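Local structure of putative lipoprotein GNA1162 (Neisseria meningitidis, 4HRV) at residues 15-20 against 48-53; 20-25 against 69-74; 88-93 against 108-113. The protein is of unknown function but is a putative lipoprotein of the GNA1162-like (DUF799) family, related to TolB N-terminal domains, and may bind lipid. The protein carries 3 engineered substitutions. All blocks are in the same frame, centred on the assembly; numbering follows the deposited sequence.

Contact 1 of 3, residues 15-20 against 48-53; sequences SILVVP and YVFPAA
Ser-15 and Tyr-48 meet as a parallel beta pair where the short strand 48-49 lies along the first strand of the chain, at the outer edge of the sheet within this subunit. The pairing is brief. One hydrogen bond between the two segments carries it, from Ile-16 N to Tyr-48 O at 2.8 Å, nearly straight (166°) and arriving almost head-on to the carbonyl. The same oxygen also takes a CA-H...O contact from Ser-15 CA at 3.3 Å, and the backbone of Tyr-48 also bonds to Ala-14, the residue just before Ser-15. Past this point the two chains diverge, and side chains take over. Val-49 sets CG1 anti to its backbone N (chi1 -178°), from where the methyl reaches both Ile-16 O, at 3.6 Å, and Val-18 CG2, at 4.3 Å. The ring of Phe-50 comes in edge-on, its CD2 3.7 Å from Ile-16 O with the oxygen near the ring plane, while CD2 also lies 4.4 Å from Leu-17 CD1. Leu-17 and Phe-50 both touch Val-55 of helix 52-61, which continues the chain after this strand. Ser-15 OG turns to Asp-85 N instead. Ile-16 O is thus buried with no hydrogen-bond donor in the model, its surroundings being the Val-49 methyls and the edge of Phe-50, whose weakly positive ring hydrogens may offset a little of that cost.

Contact 2 of 3, residues 20-25 against 69-74; sequences PPLNES and DIHAVR
His-71 reaches from the end of helix 67-72 to the backbone of Pro-20, and its ring is held both at the rim and over one face. NE2 donates to Pro-20 O at 2.7 Å; the acceptor lies in the ring plane, but the bond is bent, with an angle of 145° at the hydrogen. Leu-22 covers one face: its CG sits over the ring centre, 3.8 Å from the centroid and 9° off the normal, a CH-pi contact. The two side chains slide past each other in opposite directions, which brings Leu-22 CB within 3.9 Å of His-71 CE1. Beside this polar grip is a small apolar one, where Ile-70 CD1 touches Pro-20 CG at 3.9 Å, the side chains crossing at about a right angle; Phe-59 of helix 52-61 packs on both residues. The contact fastens a helix lying beside the sheet to strand 15-23 where prolines interrupt its regular course, and the strand's pairing resumes with backbone bonds from Leu-22 to Ile-90 and Val-92. Tyr-89 of that neighbouring strand meets the histidine ring as well, the planes inclined at about 55°. Beyond Leu-22 the segments part. Asn-23 closes an Asx turn, OD1 accepting from Ser-25 N at 3.0 Å and from Ser-25 OG at 2.8 Å, while ND2 binds Asp-27 O. Glu-24 is exposed, and on the helix side Ala-72 and Arg-74 lie at the surface of the subunit, where Arg-74 forms a salt bridge with Glu-76.

Contact 3 of 3, residues 88-93 against 108-113; sequences LYITVT and VSAKAR
Arg-113 lays its guanidinium flat on the ring of Tyr-89, planes 10° apart and centres separated by 4.3 Å, an offset cation-pi stack. Tyr-89 CD1 lies under the centre of the guanidinium, while NH2 sits over the ring toward its rim and NH1 comes 3.5 Å from Tyr-89 CB. Arg-113 CG stands between the backbone N and carbonyl carbon (chi1 68°), which leaves CG 4.1 Å from Tyr-89 CB. On the same face, Thr-91 and Lys-111 lie side by side and point the same way, with Thr-91 CB 4.0 Å from Lys-111 CG. Thr-93 crosses the lysine at about a right angle, its CG2 touching Lys-111 CE at 3.8 Å. The other face is apolar: Ile-90 CG1 meets Ala-112 CB at 4.0 Å and Val-92 CG2 meets Ala-110 CB at 4.4 Å. There the second subunit packs in, Met-144 of that chain on Leu-88 and its Val-149 on Ala-110. Paired backbone bonds join Tyr-89 with Arg-113 and Thr-91 with Lys-111, the latter including Lys-111 N to Thr-91 O at 2.8 Å. Hydrogen-bonded and non-hydrogen-bonded pairs alternate as in any antiparallel pairing, and because strands 86-99 and 104-116 follow each other in the chain they form a beta hairpin at the heart of the mixed sheet.

From the N terminus, strand 15-23 serves contact 1 with its first half and contact 2 with its second, sharing Pro-20. Contact 1 closes a 27-residue loop on strand 48-49; contact 2 closes a longer one on helix 67-72, and since their segments alternate along the chain the two cross. Contact 3 follows in series and closes the short hairpin between strands 86-99 and 104-116. The sheet joins them all: Leu-17 O lies 2.7 Å from Leu-88 N, and Leu-22 N 2.9 Å from Ile-90 O, both probable hydrogen bonds. Val-19 bridges between them, packing on His-71, Ile-70 and Tyr-89. Edge strand, flanking helices and the first strand of the hairpin meet on strand 15-23.

Contact 1 of 3, residues 15-20 against 48-53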
loop_
_atom_site.group_PDB
_atom_site.type_symbol
_atom_site.label_atom_id
_atom_site.label_comp_id
_atom_site.label_asym_id
_atom_site.label_seq_id
_atom_site.Cartn_x
_atom_site.Cartn_y
_atom_site.Cartn_z
ATOM N N SER B 15 -2.708 8.014 -22.306
ATOM C CA SER B 15 -1.286 7.654 -22.313
ATOM C C SER B 15 -0.460 8.368 -21.237
ATOM O O SER B 15 -0.490 9.586 -21.109
ATOM C CB SER B 15 -0.660 7.877 -23.692
ATOM O OG SER B 15 -0.504 9.248 -23.989
ATOM N N ILE B 16 0.300 7.590 -20.482
ATOM C CA ILE B 16 1.037 8.128 -19.355
ATOM C C ILE B 16 2.516 7.824 -19.464
ATOM O O ILE B 16 2.914 6.657 -19.540
ATOM C CB ILE B 16 0.536 7.538 -18.044
ATOM C CG1 ILE B 16 -0.910 7.964 -17.786
ATOM C CG2 ILE B 16 1.432 7.950 -16.886
ATOM C CD1 ILE B 16 -1.464 7.387 -16.480
ATOM N N LEU B 17 3.314 8.888 -19.452
ATOM C CA LEU B 17 4.762 8.791 -19.340
ATOM C C LEU B 17 5.162 8.764 -17.863
ATOM O O LEU B 17 4.908 9.712 -17.114
ATOM C CB LEU B 17 5.433 9.987 -20.035
ATOM C CG LEU B 17 6.961 10.049 -19.971
ATOM C CD1 LEU B 17 7.560 8.868 -20.708
ATOM C CD2 LEU B 17 7.505 11.371 -20.546
ATOM N N VAL B 18 5.766 7.663 -17.436
ATOM C CA VAL B 18 6.366 7.619 -16.116
ATOM C C VAL B 18 7.849 7.899 -16.239
ATOM O O VAL B 18 8.593 7.149 -16.881
ATOM C CB VAL B 18 6.129 6.273 -15.404
ATOM C CG1 VAL B 18 6.542 6.392 -13.940
ATOM C CG2 VAL B 18 4.649 5.879 -15.530
ATOM N N VAL B 19 8.279 9.008 -15.648
ATOM C CA VAL B 19 9.687 9.364 -15.699
ATOM C C VAL B 19 10.403 8.691 -14.531
ATOM O O VAL B 19 9.770 8.328 -13.543
ATOM C CB VAL B 19 9.917 10.888 -15.650
ATOM C CG1 VAL B 19 9.334 11.572 -16.905
ATOM C CG2 VAL B 19 9.359 11.467 -14.380
ATOM N N PRO B 20 11.721 8.495 -14.659
ATOM C CA PRO B 20 12.509 7.922 -13.565
ATOM C C PRO B 20 12.206 8.644 -12.265
ATOM O O PRO B 20 12.279 9.871 -12.211
ATOM C CB PRO B 20 13.948 8.190 -13.998
ATOM C CG PRO B 20 13.894 8.160 -15.480
ATOM C CD PRO B 20 12.530 8.715 -15.869
ATOM N N TYR B 48 -2.452 3.581 -21.014
ATOM C CA TYR B 48 -1.409 3.111 -21.914
ATOM C C TYR B 48 -0.071 3.658 -21.433
ATOM O O TYR B 48 0.033 4.841 -21.143
ATOM C CB TYR B 48 -1.707 3.567 -23.332
ATOM C CG TYR B 48 -3.139 3.298 -23.728
ATOM C CD1 TYR B 48 -3.790 2.149 -23.294
ATOM C CD2 TYR B 48 -3.853 4.203 -24.512
ATOM C CE1 TYR B 48 -5.106 1.898 -23.638
ATOM C CE2 TYR B 48 -5.173 3.960 -24.864
ATOM C CZ TYR B 48 -5.792 2.805 -24.421
ATOM O OH TYR B 48 -7.102 2.549 -24.761
ATOM N N VAL B 49 0.936 2.795 -21.331
ATOM C CA VAL B 49 2.250 3.206 -20.824
ATOM C C VAL B 49 3.394 2.590 -21.633
ATOM O O VAL B 49 3.234 1.521 -22.215
ATOM C CB VAL B 49 2.423 2.804 -19.347
ATOM C CG1 VAL B 49 3.764 3.281 -18.818
ATOM C CG2 VAL B 49 1.287 3.363 -18.511
ATOM N N PHE B 50 4.537 3.276 -21.655
ATOM C CA PHE B 50 5.761 2.810 -22.312
ATOM C C PHE B 50 6.569 1.914 -21.363
ATOM O O PHE B 50 6.553 2.121 -20.144
ATOM C CB PHE B 50 6.641 4.011 -22.708
ATOM C CG PHE B 50 5.882 5.170 -23.330
ATOM C CD1 PHE B 50 6.123 5.547 -24.644
ATOM C CD2 PHE B 50 4.950 5.896 -22.594
ATOM C CE1 PHE B 50 5.433 6.617 -25.219
ATOM C CE2 PHE B 50 4.256 6.965 -23.165
ATOM C CZ PHE B 50 4.498 7.325 -24.476
ATOM N N PRO B 51 7.279 0.914 -21.909
ATOM C CA PRO B 51 8.148 0.094 -21.058
ATOM C C PRO B 51 9.267 0.945 -20.479
ATOM O O PRO B 51 9.666 1.935 -21.088
ATOM C CB PRO B 51 8.723 -0.942 -22.027
ATOM C CG PRO B 51 7.778 -0.950 -23.189
ATOM C CD PRO B 51 7.288 0.459 -23.306
ATOM N N ALA B 52 9.754 0.567 -19.306
ATOM C CA ALA B 52 10.795 1.326 -18.643
ATOM C C ALA B 52 12.065 1.396 -19.490
ATOM O O ALA B 52 12.715 2.443 -19.581
ATOM C CB ALA B 52 11.079 0.728 -17.260
ATOM N N ALA B 53 12.416 0.290 -20.131
ATOM C CA ALA B 53 13.641 0.250 -20.919
ATOM C C ALA B 53 13.595 1.220 -22.099
ATOM O O ALA B 53 14.602 1.787 -22.491
ATOM C CB ALA B 53 13.915 -1.164 -21.408
#

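Contact 2 of 3, residues 20-25 against 69-74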
loop_
_atom_site.group_PDB
_atom_site.type_symbol
_atom_site.label_atom_id
_atom_site.label_comp_id
_atom_site.label_asym_id
_atom_site.label_seq_id
_atom_site.Cartn_x
_atom_site.Cartn_y
_atom_site.Cartn_z
ATOM N N PRO B 20 11.721 8.495 -14.659
ATOM C CA PRO B 20 12.509 7.922 -13.565
ATOM C C PRO B 20 12.206 8.644 -12.265
ATOM O O PRO B 20 12.279 9.871 -12.211
ATOM C CB PRO B 20 13.948 8.190 -13.998
ATOM C CG PRO B 20 13.894 8.160 -15.480
ATOM C CD PRO B 20 12.530 8.715 -15.869
ATOM N N PRO B 21 11.849 7.892 -11.216
ATOM C CA PRO B 21 11.483 8.551 -9.963
ATOM C C PRO B 21 12.652 9.264 -9.299
ATOM O O PRO B 21 13.796 8.832 -9.416
ATOM C CB PRO B 21 10.978 7.387 -9.091
ATOM C CG PRO B 21 10.493 6.365 -10.093
ATOM C CD PRO B 21 11.517 6.456 -11.203
ATOM N N LEU B 22 12.352 10.367 -8.624
ATOM C CA LEU B 22 13.340 11.113 -7.866
ATOM C C LEU B 22 13.601 10.386 -6.559
ATOM O O LEU B 22 12.672 9.895 -5.908
ATOM C CB LEU B 22 12.809 12.500 -7.531
ATOM C CG LEU B 22 13.335 13.732 -8.248
ATOM C CD1 LEU B 22 12.917 14.955 -7.444
ATOM C CD2 LEU B 22 14.860 13.664 -8.427
ATOM N N ASN B 23 14.861 10.322 -6.161
ATOM C CA ASN B 23 15.204 9.709 -4.888
ATOM C C ASN B 23 15.608 10.795 -3.907
ATOM O O ASN B 23 16.651 11.423 -4.069
ATOM C CB ASN B 23 16.345 8.704 -5.073
ATOM C CG ASN B 23 16.583 7.837 -3.836
ATOM O OD1 ASN B 23 15.977 8.038 -2.780
ATOM N ND2 ASN B 23 17.480 6.869 -3.970
ATOM N N GLU B 24 14.771 11.034 -2.905
ATOM C CA GLU B 24 15.090 12.016 -1.879
ATOM C C GLU B 24 15.367 11.348 -0.543
ATOM O O GLU B 24 15.117 11.923 0.514
ATOM C CB GLU B 24 13.977 13.052 -1.752
ATOM C CG GLU B 24 13.688 13.746 -3.057
ATOM C CD GLU B 24 13.025 15.097 -2.886
ATOM O OE1 GLU B 24 12.357 15.305 -1.851
ATOM O OE2 GLU B 24 13.176 15.951 -3.794
ATOM N N SER B 25 15.882 10.122 -0.604
ATOM C CA SER B 25 16.303 9.402 0.593
ATOM C C SER B 25 17.814 9.184 0.571
ATOM O O SER B 25 18.432 9.208 -0.488
ATOM C CB SER B 25 15.609 8.047 0.671
ATOM O OG SER B 25 16.269 7.104 -0.153
ATOM N N ASP B 69 17.333 16.018 -13.268
ATOM C CA ASP B 69 17.298 16.752 -14.526
ATOM C C ASP B 69 15.933 16.508 -15.176
ATOM O O ASP B 69 15.275 17.438 -15.651
ATOM C CB ASP B 69 18.404 16.288 -15.478
ATOM C CG ASP B 69 19.783 16.794 -15.080
ATOM O OD1 ASP B 69 19.878 17.900 -14.504
ATOM O OD2 ASP B 69 20.768 16.074 -15.346
ATOM N N ILE B 70 15.509 15.250 -15.191
ATOM C CA ILE B 70 14.291 14.879 -15.921
ATOM C C ILE B 70 13.038 15.525 -15.329
ATOM O O ILE B 70 12.226 16.107 -16.059
ATOM C CB ILE B 70 14.163 13.355 -16.076
ATOM C CG1 ILE B 70 15.298 12.846 -16.973
ATOM C CG2 ILE B 70 12.801 12.976 -16.666
ATOM C CD1 ILE B 70 15.532 11.360 -16.923
ATOM N N HIS B 71 12.909 15.464 -14.009
ATOM C CA HIS B 71 11.778 16.063 -13.311
ATOM C C HIS B 71 11.720 17.575 -13.464
ATOM O O HIS B 71 10.709 18.194 -13.129
ATOM C CB HIS B 71 11.822 15.719 -11.828
ATOM C CG HIS B 71 11.409 14.319 -11.519
ATOM N ND1 HIS B 71 10.400 14.027 -10.628
ATOM C CD2 HIS B 71 11.868 13.128 -11.972
ATOM C CE1 HIS B 71 10.259 12.717 -10.535
ATOM N NE2 HIS B 71 11.134 12.147 -11.345
ATOM N N ALA B 72 12.817 18.157 -13.944
ATOM C CA ALA B 72 12.912 19.598 -14.154
ATOM C C ALA B 72 12.470 20.035 -15.555
ATOM O O ALA B 72 12.183 21.212 -15.786
ATOM C CB ALA B 72 14.340 20.065 -13.884
ATOM N N VAL B 73 12.443 19.096 -16.494
ATOM C CA VAL B 73 12.064 19.401 -17.866
ATOM C C VAL B 73 10.606 19.824 -17.905
ATOM O O VAL B 73 9.777 19.224 -17.234
ATOM C CB VAL B 73 12.216 18.160 -18.760
ATOM C CG1 VAL B 73 11.648 18.422 -20.157
ATOM C CG2 VAL B 73 13.678 17.749 -18.845
ATOM N N ARG B 74 10.276 20.852 -18.682
ATOM C CA ARG B 74 8.867 21.222 -18.812
ATOM C C ARG B 74 8.070 20.084 -19.448
ATOM O O ARG B 74 8.514 19.465 -20.416
ATOM C CB ARG B 74 8.701 22.529 -19.610
ATOM C CG ARG B 74 9.131 23.756 -18.816
ATOM C CD ARG B 74 8.499 25.036 -19.332
ATOM N NE ARG B 74 8.744 25.241 -20.755
ATOM C CZ ARG B 74 7.818 25.087 -21.695
ATOM N NH1 ARG B 74 6.585 24.737 -21.353
ATOM N NH2 ARG B 74 8.114 25.293 -22.974
#

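Contact 3 of 3, residues 88-93 against 108-113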
loop_
_atom_site.group_PDB
_atom_site.type_symbol
_atom_site.label_atom_id
_atom_site.label_comp_id
_atom_site.label_asym_id
_atom_site.label_seq_id
_atom_site.Cartn_x
_atom_site.Cartn_y
_atom_site.Cartn_z
ATOM N N LEU B 88 3.718 11.154 -15.172
ATOM C CA LEU B 88 3.642 10.734 -13.785
ATOM C C LEU B 88 4.980 10.936 -13.101
ATOM O O LEU B 88 5.998 10.390 -13.530
ATOM C CB LEU B 88 3.194 9.269 -13.705
ATOM C CG LEU B 88 3.108 8.670 -12.296
ATOM C CD1 LEU B 88 1.969 9.308 -11.504
ATOM C CD2 LEU B 88 2.923 7.164 -12.397
ATOM N N TYR B 89 4.978 11.767 -12.064
ATOM C CA TYR B 89 6.188 12.045 -11.298
ATOM C C TYR B 89 6.122 11.344 -9.938
ATOM O O TYR B 89 5.211 11.595 -9.144
ATOM C CB TYR B 89 6.347 13.542 -11.053
ATOM C CG TYR B 89 6.516 14.369 -12.313
ATOM C CD1 TYR B 89 5.465 15.120 -12.826
ATOM C CD2 TYR B 89 7.742 14.403 -12.990
ATOM C CE1 TYR B 89 5.632 15.891 -13.993
ATOM C CE2 TYR B 89 7.904 15.161 -14.154
ATOM C CZ TYR B 89 6.855 15.906 -14.637
ATOM O OH TYR B 89 7.014 16.644 -15.793
ATOM N N ILE B 90 7.101 10.498 -9.662
ATOM C CA ILE B 90 7.172 9.836 -8.355
ATOM C C ILE B 90 8.418 10.284 -7.613
ATOM O O ILE B 90 9.487 10.379 -8.204
ATOM C CB ILE B 90 7.228 8.326 -8.522
ATOM C CG1 ILE B 90 5.980 7.839 -9.276
ATOM C CG2 ILE B 90 7.375 7.635 -7.158
ATOM C CD1 ILE B 90 6.094 6.419 -9.756
ATOM N N THR B 91 8.271 10.555 -6.321
ATOM C CA THR B 91 9.390 10.874 -5.448
ATOM C C THR B 91 9.382 9.975 -4.200
ATOM O O THR B 91 8.385 9.899 -3.483
ATOM C CB THR B 91 9.350 12.351 -5.012
ATOM O OG1 THR B 91 9.423 13.182 -6.168
ATOM C CG2 THR B 91 10.511 12.686 -4.078
ATOM N N VAL B 92 10.490 9.279 -3.977
ATOM C CA VAL B 92 10.687 8.523 -2.747
ATOM C C VAL B 92 11.276 9.459 -1.696
ATOM O O VAL B 92 12.379 9.993 -1.876
ATOM C CB VAL B 92 11.636 7.332 -2.959
ATOM C CG1 VAL B 92 12.004 6.681 -1.599
ATOM C CG2 VAL B 92 11.001 6.316 -3.888
ATOM N N THR B 93 10.533 9.671 -0.614
ATOM C CA THR B 93 10.927 10.624 0.416
ATOM C C THR B 93 11.537 9.928 1.625
ATOM O O THR B 93 12.263 10.541 2.412
ATOM C CB THR B 93 9.723 11.467 0.867
ATOM O OG1 THR B 93 8.710 10.606 1.415
ATOM C CG2 THR B 93 9.151 12.220 -0.314
ATOM N N VAL B 108 9.181 2.759 3.890
ATOM C CA VAL B 108 9.293 3.395 2.583
ATOM C C VAL B 108 8.113 4.343 2.413
ATOM O O VAL B 108 6.974 3.971 2.677
ATOM C CB VAL B 108 9.281 2.375 1.427
ATOM C CG1 VAL B 108 9.465 3.104 0.075
ATOM C CG2 VAL B 108 10.388 1.378 1.606
ATOM N N SER B 109 8.391 5.571 1.988
ATOM C CA SER B 109 7.343 6.545 1.744
ATOM C C SER B 109 7.632 7.197 0.398
ATOM O O SER B 109 8.790 7.461 0.061
ATOM C CB SER B 109 7.317 7.615 2.832
ATOM O OG SER B 109 7.269 7.049 4.126
ATOM N N ALA B 110 6.577 7.432 -0.366
ATOM C CA ALA B 110 6.694 8.042 -1.680
ATOM C C ALA B 110 5.469 8.902 -1.928
ATOM O O ALA B 110 4.411 8.696 -1.332
ATOM C CB ALA B 110 6.827 6.980 -2.757
ATOM N N LYS B 111 5.625 9.882 -2.802
ATOM C CA LYS B 111 4.537 10.749 -3.162
ATOM C C LYS B 111 4.561 10.859 -4.679
ATOM O O LYS B 111 5.592 10.634 -5.307
ATOM C CB LYS B 111 4.702 12.109 -2.492
ATOM C CG LYS B 111 5.979 12.846 -2.870
ATOM C CD LYS B 111 6.132 14.108 -2.032
ATOM C CE LYS B 111 7.408 14.860 -2.373
ATOM N NZ LYS B 111 7.575 16.071 -1.521
ATOM N N ALA B 112 3.415 11.142 -5.278
ATOM C CA ALA B 112 3.354 11.189 -6.729
ATOM C C ALA B 112 2.317 12.186 -7.188
ATOM O O ALA B 112 1.396 12.522 -6.445
ATOM C CB ALA B 112 3.060 9.817 -7.303
ATOM N N ARG B 113 2.496 12.690 -8.406
ATOM C CA ARG B 113 1.497 13.534 -9.015
ATOM C C ARG B 113 1.421 13.243 -10.505
ATOM O O ARG B 113 2.437 12.981 -11.147
ATOM C CB ARG B 113 1.819 15.008 -8.764
ATOM C CG ARG B 113 3.058 15.514 -9.472
ATOM C CD ARG B 113 3.395 16.936 -9.039
ATOM N NE ARG B 113 4.309 17.577 -9.983
ATOM C CZ ARG B 113 5.619 17.348 -10.007
ATOM N NH1 ARG B 113 6.154 16.500 -9.138
ATOM N NH2 ARG B 113 6.387 17.959 -10.894
#